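Local structure of 350aa long hypothetical aspartate-semialdehyde dehydrogenase (Sulfolobus tokodaii, 2EP5) at residues T13-A25 and A49-V62. The protein probably catalyses the NADP-dependent interconversion of malonyl-CoA and malonate semialdehyde, and belongs to the aspartate-semialdehyde dehydrogenase family. Residues are numbered along the deposited sequence; the frame is centred on the assembly and turned at random.
Sequences TGMVGQKMVKMLA and AVKWIEQGDIPEEV
The first helix of the Rossmann-type NAD-binding domain, residues 15-24, is wrapped along one flank by the loop 50-59, and Gln18, Lys19 and Lys22 meet Trp52 and Glu54 there. Glu54 ties the loop to the helix by charge. Lys22 NZ gives a hydrogen bond to Glu54 OE1 at 2.8 Å, arriving nearly along the C-O axis, and Lys19 NZ makes a longer salt bridge to OE1, 3.5 Å away. Both lysine chains cross the glutamate at about a right angle. Lys22 gets there because its CG stands anti to the backbone N (chi1 -169°) and the chain then kinks at chi3. Lys19 also lays its aliphatic part against the carboxylate, with CG 3.2 Å from Glu54 OE2. With an alanine at Glu54 the two ammonium groups would probably lose the carboxylate they share, leaving the lysine ends free to turn.

One helical turn before Lys22, Gln18 reaches in with an extended chain. Its amide plane is turned only 7° from that of the Trp52 indole, and the two side chains slide past each other in opposite directions. Gln18 CB rests 3.7 Å from Trp52 CZ3.

Farther toward Ala25 the contact turns apolar: Val21 CG1 meets Val62 CG2 at 3.3 Å, and Ala25 CB sits 3.4 Å from Pro59 CB. Val21 also touches Leu9 of strand 5-10, and Tyr46 touches Gln18, Val21 and Trp52. At the other end Met15 packs on Met191 of the second subunit. The connection between strands 30-36 and 67-68 is thus packed, by a salt-bridge network, the Trp52-Gln18 contact and an apolar patch, against the helix that follows strand 5-10, the first strand of the parallel sheet in a Rossmann-type dinucleotide-binding domain.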
loop_
_atom_site.group_PDB
_atom_site.type_symbol
_atom_site.label_atom_id
_atom_site.label_comp_id
_atom_site.label_asym_id
_atom_site.label_seq_id
_atom_site.Cartn_x
_atom_site.Cartn_y
_atom_site.Cartn_z
ATOM N N THR A 13 -17.475 -5.423 -20.174
ATOM C CA THR A 13 -16.244 -4.642 -20.083
ATOM C C THR A 13 -15.715 -4.407 -18.665
ATOM O O THR A 13 -14.509 -4.240 -18.471
ATOM C CB THR A 13 -16.459 -3.292 -20.812
ATOM O OG1 THR A 13 -16.271 -3.487 -22.219
ATOM C CG2 THR A 13 -15.525 -2.231 -20.311
ATOM N N GLY A 14 -16.601 -4.393 -17.678
ATOM C CA GLY A 14 -16.163 -4.166 -16.311
ATOM C C GLY A 14 -15.399 -5.334 -15.712
ATOM O O GLY A 14 -15.101 -6.308 -16.406
ATOM N N MET A 15 -15.081 -5.244 -14.421
ATOM C CA MET A 15 -14.350 -6.312 -13.748
ATOM C C MET A 15 -15.141 -7.612 -13.705
ATOM O O MET A 15 -14.620 -8.665 -14.067
ATOM C CB MET A 15 -13.972 -5.906 -12.321
ATOM C CG MET A 15 -12.780 -4.973 -12.238
ATOM S SD MET A 15 -12.208 -4.716 -10.534
ATOM C CE MET A 15 -11.179 -6.166 -10.311
ATOM N N VAL A 16 -16.391 -7.546 -13.251
ATOM C CA VAL A 16 -17.221 -8.748 -13.183
ATOM C C VAL A 16 -17.415 -9.314 -14.586
ATOM O O VAL A 16 -17.418 -10.530 -14.785
ATOM C CB VAL A 16 -18.594 -8.454 -12.545
ATOM C CG1 VAL A 16 -19.539 -9.634 -12.766
ATOM C CG2 VAL A 16 -18.416 -8.188 -11.051
ATOM N N GLY A 17 -17.551 -8.420 -15.557
ATOM C CA GLY A 17 -17.719 -8.848 -16.933
ATOM C C GLY A 17 -16.519 -9.624 -17.444
ATOM O O GLY A 17 -16.671 -10.680 -18.058
ATOM N N GLN A 18 -15.316 -9.110 -17.194
ATOM C CA GLN A 18 -14.110 -9.784 -17.659
ATOM C C GLN A 18 -13.954 -11.134 -16.975
ATOM O O GLN A 18 -13.525 -12.097 -17.601
ATOM C CB GLN A 18 -12.879 -8.897 -17.431
ATOM C CG GLN A 18 -12.968 -7.557 -18.174
ATOM C CD GLN A 18 -11.683 -6.749 -18.105
ATOM O OE1 GLN A 18 -11.689 -5.528 -18.301
ATOM N NE2 GLN A 18 -10.572 -7.427 -17.837
ATOM N N LYS A 19 -14.311 -11.214 -15.696
ATOM C CA LYS A 19 -14.238 -12.486 -14.976
ATOM C C LYS A 19 -15.140 -13.509 -15.676
ATOM O O LYS A 19 -14.740 -14.644 -15.925
ATOM C CB LYS A 19 -14.724 -12.327 -13.532
ATOM C CG LYS A 19 -13.622 -12.131 -12.514
ATOM C CD LYS A 19 -12.799 -13.399 -12.310
ATOM C CE LYS A 19 -11.531 -13.078 -11.532
ATOM N NZ LYS A 19 -10.682 -14.277 -11.302
ATOM N N MET A 20 -16.364 -13.095 -15.983
ATOM C CA MET A 20 -17.315 -13.981 -16.636
ATOM C C MET A 20 -16.830 -14.396 -18.021
ATOM O O MET A 20 -16.924 -15.562 -18.395
ATOM C CB MET A 20 -18.685 -13.301 -16.721
ATOM C CG MET A 20 -19.307 -13.061 -15.358
ATOM S SD MET A 20 -20.877 -12.206 -15.414
ATOM C CE MET A 20 -21.992 -13.558 -15.758
ATOM N N VAL A 21 -16.315 -13.438 -18.781
ATOM C CA VAL A 21 -15.805 -13.738 -20.108
ATOM C C VAL A 21 -14.732 -14.814 -19.984
ATOM O O VAL A 21 -14.707 -15.764 -20.767
ATOM C CB VAL A 21 -15.202 -12.485 -20.777
ATOM C CG1 VAL A 21 -14.351 -12.883 -21.982
ATOM C CG2 VAL A 21 -16.316 -11.560 -21.237
ATOM N N LYS A 22 -13.859 -14.677 -18.988
ATOM C CA LYS A 22 -12.784 -15.651 -18.793
ATOM C C LYS A 22 -13.307 -17.024 -18.395
ATOM O O LYS A 22 -12.819 -18.043 -18.878
ATOM C CB LYS A 22 -11.787 -15.159 -17.737
ATOM C CG LYS A 22 -10.513 -15.989 -17.686
ATOM C CD LYS A 22 -9.505 -15.473 -16.664
ATOM C CE LYS A 22 -9.973 -15.709 -15.229
ATOM N NZ LYS A 22 -8.999 -15.179 -14.223
ATOM N N MET A 23 -14.306 -17.051 -17.519
ATOM C CA MET A 23 -14.885 -18.309 -17.057
ATOM C C MET A 23 -15.728 -19.008 -18.128
ATOM O O MET A 23 -15.836 -20.236 -18.135
ATOM C CB MET A 23 -15.730 -18.062 -15.800
ATOM C CG MET A 23 -14.915 -17.634 -14.577
ATOM S SD MET A 23 -15.934 -17.243 -13.129
ATOM C CE MET A 23 -16.510 -18.870 -12.659
ATOM N N LEU A 24 -16.323 -18.225 -19.024
ATOM C CA LEU A 24 -17.154 -18.764 -20.100
ATOM C C LEU A 24 -16.334 -19.186 -21.323
ATOM O O LEU A 24 -16.739 -20.062 -22.082
ATOM C CB LEU A 24 -18.188 -17.722 -20.537
ATOM C CG LEU A 24 -19.350 -17.413 -19.588
ATOM C CD1 LEU A 24 -20.124 -16.213 -20.108
ATOM C CD2 LEU A 24 -20.257 -18.627 -19.462
ATOM N N ALA A 25 -15.181 -18.559 -21.514
ATOM C CA ALA A 25 -14.340 -18.876 -22.654
ATOM C C ALA A 25 -13.974 -20.357 -22.680
ATOM O O ALA A 25 -13.665 -20.916 -23.736
ATOM C CB ALA A 25 -13.080 -18.027 -22.616
ATOM N N ALA A 49 -12.320 -2.969 -27.590
ATOM C CA ALA A 49 -13.140 -2.123 -26.733
ATOM C C ALA A 49 -12.826 -2.272 -25.256
ATOM O O ALA A 49 -13.028 -1.343 -24.477
ATOM C CB ALA A 49 -14.620 -2.416 -26.981
ATOM N N VAL A 50 -12.330 -3.439 -24.868
ATOM C CA VAL A 50 -12.019 -3.685 -23.470
ATOM C C VAL A 50 -10.588 -3.349 -23.072
ATOM O O VAL A 50 -9.665 -3.386 -23.882
ATOM C CB VAL A 50 -12.275 -5.162 -23.097
ATOM C CG1 VAL A 50 -11.258 -6.056 -23.791
ATOM C CG2 VAL A 50 -12.199 -5.345 -21.583
ATOM N N LYS A 51 -10.435 -3.008 -21.800
ATOM C CA LYS A 51 -9.147 -2.706 -21.196
ATOM C C LYS A 51 -8.957 -3.916 -20.287
ATOM O O LYS A 51 -9.345 -3.893 -19.117
ATOM C CB LYS A 51 -9.243 -1.427 -20.364
ATOM C CG LYS A 51 -8.605 -0.201 -20.992
ATOM C CD LYS A 51 -7.086 -0.209 -20.794
ATOM C CE LYS A 51 -6.478 1.147 -21.149
ATOM N NZ LYS A 51 -5.006 1.214 -20.915
ATOM N N TRP A 52 -8.386 -4.978 -20.849
ATOM C CA TRP A 52 -8.176 -6.221 -20.122
ATOM C C TRP A 52 -7.518 -5.994 -18.770
ATOM O O TRP A 52 -6.456 -5.374 -18.656
ATOM C CB TRP A 52 -7.348 -7.193 -20.958
ATOM C CG TRP A 52 -7.481 -8.617 -20.530
ATOM C CD1 TRP A 52 -6.467 -9.472 -20.224
ATOM C CD2 TRP A 52 -8.693 -9.376 -20.418
ATOM N NE1 TRP A 52 -6.967 -10.720 -19.932
ATOM C CE2 TRP A 52 -8.331 -10.689 -20.043
ATOM C CE3 TRP A 52 -10.049 -9.076 -20.598
ATOM C CZ2 TRP A 52 -9.277 -11.703 -19.842
ATOM C CZ3 TRP A 52 -10.992 -10.086 -20.400
ATOM C CH2 TRP A 52 -10.600 -11.383 -20.026
ATOM N N ILE A 53 -8.169 -6.524 -17.742
ATOM C CA ILE A 53 -7.715 -6.372 -16.376
ATOM C C ILE A 53 -7.486 -7.723 -15.714
ATOM O O ILE A 53 -6.894 -7.799 -14.643
ATOM C CB ILE A 53 -8.765 -5.545 -15.587
ATOM C CG1 ILE A 53 -8.098 -4.298 -15.024
ATOM C CG2 ILE A 53 -9.465 -6.406 -14.532
ATOM C CD1 ILE A 53 -7.530 -3.387 -16.084
ATOM N N GLU A 54 -7.957 -8.784 -16.361
ATOM C CA GLU A 54 -7.810 -10.140 -15.843
ATOM C C GLU A 54 -6.413 -10.700 -16.067
ATOM O O GLU A 54 -5.558 -10.063 -16.682
ATOM C CB GLU A 54 -8.820 -11.080 -16.506
ATOM C CG GLU A 54 -10.234 -11.004 -15.955
ATOM C CD GLU A 54 -10.333 -11.463 -14.511
ATOM O OE1 GLU A 54 -9.801 -12.545 -14.184
ATOM O OE2 GLU A 54 -10.958 -10.746 -13.704
ATOM N N GLN A 55 -6.203 -11.915 -15.568
ATOM C CA GLN A 55 -4.932 -12.614 -15.703
ATOM C C GLN A 55 -4.717 -13.095 -17.131
ATOM O O GLN A 55 -5.624 -13.653 -17.753
ATOM C CB GLN A 55 -4.891 -13.813 -14.740
ATOM C CG GLN A 55 -3.942 -14.957 -15.142
ATOM C CD GLN A 55 -4.586 -15.985 -16.082
ATOM O OE1 GLN A 55 -5.557 -16.658 -15.719
ATOM N NE2 GLN A 55 -4.041 -16.109 -17.290
ATOM N N GLY A 56 -3.511 -12.866 -17.642
ATOM C CA GLY A 56 -3.169 -13.298 -18.983
ATOM C C GLY A 56 -3.767 -12.489 -20.116
ATOM O O GLY A 56 -4.126 -11.323 -19.949
ATOM N N ASP A 57 -3.873 -13.128 -21.276
ATOM C CA ASP A 57 -4.411 -12.497 -22.473
ATOM C C ASP A 57 -5.908 -12.750 -22.596
ATOM O O ASP A 57 -6.449 -13.635 -21.940
ATOM C CB ASP A 57 -3.710 -13.057 -23.716
ATOM C CG ASP A 57 -2.196 -12.972 -23.628
ATOM O OD1 ASP A 57 -1.615 -13.547 -22.682
ATOM O OD2 ASP A 57 -1.583 -12.334 -24.509
ATOM N N ILE A 58 -6.571 -11.964 -23.436
ATOM C CA ILE A 58 -7.999 -12.135 -23.663
ATOM C C ILE A 58 -8.180 -13.455 -24.405
ATOM O O ILE A 58 -7.477 -13.729 -25.381
ATOM C CB ILE A 58 -8.579 -11.017 -24.558
ATOM C CG1 ILE A 58 -8.389 -9.655 -23.898
ATOM C CG2 ILE A 58 -10.054 -11.283 -24.832
ATOM C CD1 ILE A 58 -8.775 -8.491 -24.790
ATOM N N PRO A 59 -9.121 -14.294 -23.951
ATOM C CA PRO A 59 -9.355 -15.579 -24.614
ATOM C C PRO A 59 -9.627 -15.388 -26.103
ATOM O O PRO A 59 -10.387 -14.498 -26.488
ATOM C CB PRO A 59 -10.568 -16.125 -23.870
ATOM C CG PRO A 59 -10.356 -15.605 -22.480
ATOM C CD PRO A 59 -9.946 -14.171 -22.735
ATOM N N GLU A 60 -9.001 -16.216 -26.936
ATOM C CA GLU A 60 -9.198 -16.120 -28.379
ATOM C C GLU A 60 -10.649 -16.375 -28.738
ATOM O O GLU A 60 -11.169 -15.823 -29.705
ATOM C CB GLU A 60 -8.314 -17.124 -29.118
ATOM C CG GLU A 60 -6.847 -16.743 -29.188
ATOM C CD GLU A 60 -6.101 -17.520 -30.261
ATOM O OE1 GLU A 60 -6.422 -17.352 -31.459
ATOM O OE2 GLU A 60 -5.196 -18.299 -29.906
ATOM N N GLU A 61 -11.304 -17.216 -27.951
ATOM C CA GLU A 61 -12.700 -17.539 -28.193
ATOM C C GLU A 61 -13.617 -16.334 -27.988
ATOM O O GLU A 61 -14.797 -16.385 -28.347
ATOM C CB GLU A 61 -13.141 -18.703 -27.293
ATOM C CG GLU A 61 -12.465 -18.770 -25.927
ATOM C CD GLU A 61 -11.116 -19.480 -25.961
ATOM O OE1 GLU A 61 -10.193 -18.996 -26.650
ATOM O OE2 GLU A 61 -10.975 -20.529 -25.292
ATOM N N VAL A 62 -13.080 -15.247 -27.434
ATOM C CA VAL A 62 -13.885 -14.049 -27.191
ATOM C C VAL A 62 -13.293 -12.734 -27.705
ATOM O O VAL A 62 -14.026 -11.770 -27.930
ATOM C CB VAL A 62 -14.186 -13.874 -25.680
ATOM C CG1 VAL A 62 -14.845 -15.127 -25.129
ATOM C CG2 VAL A 62 -12.904 -13.573 -24.920
#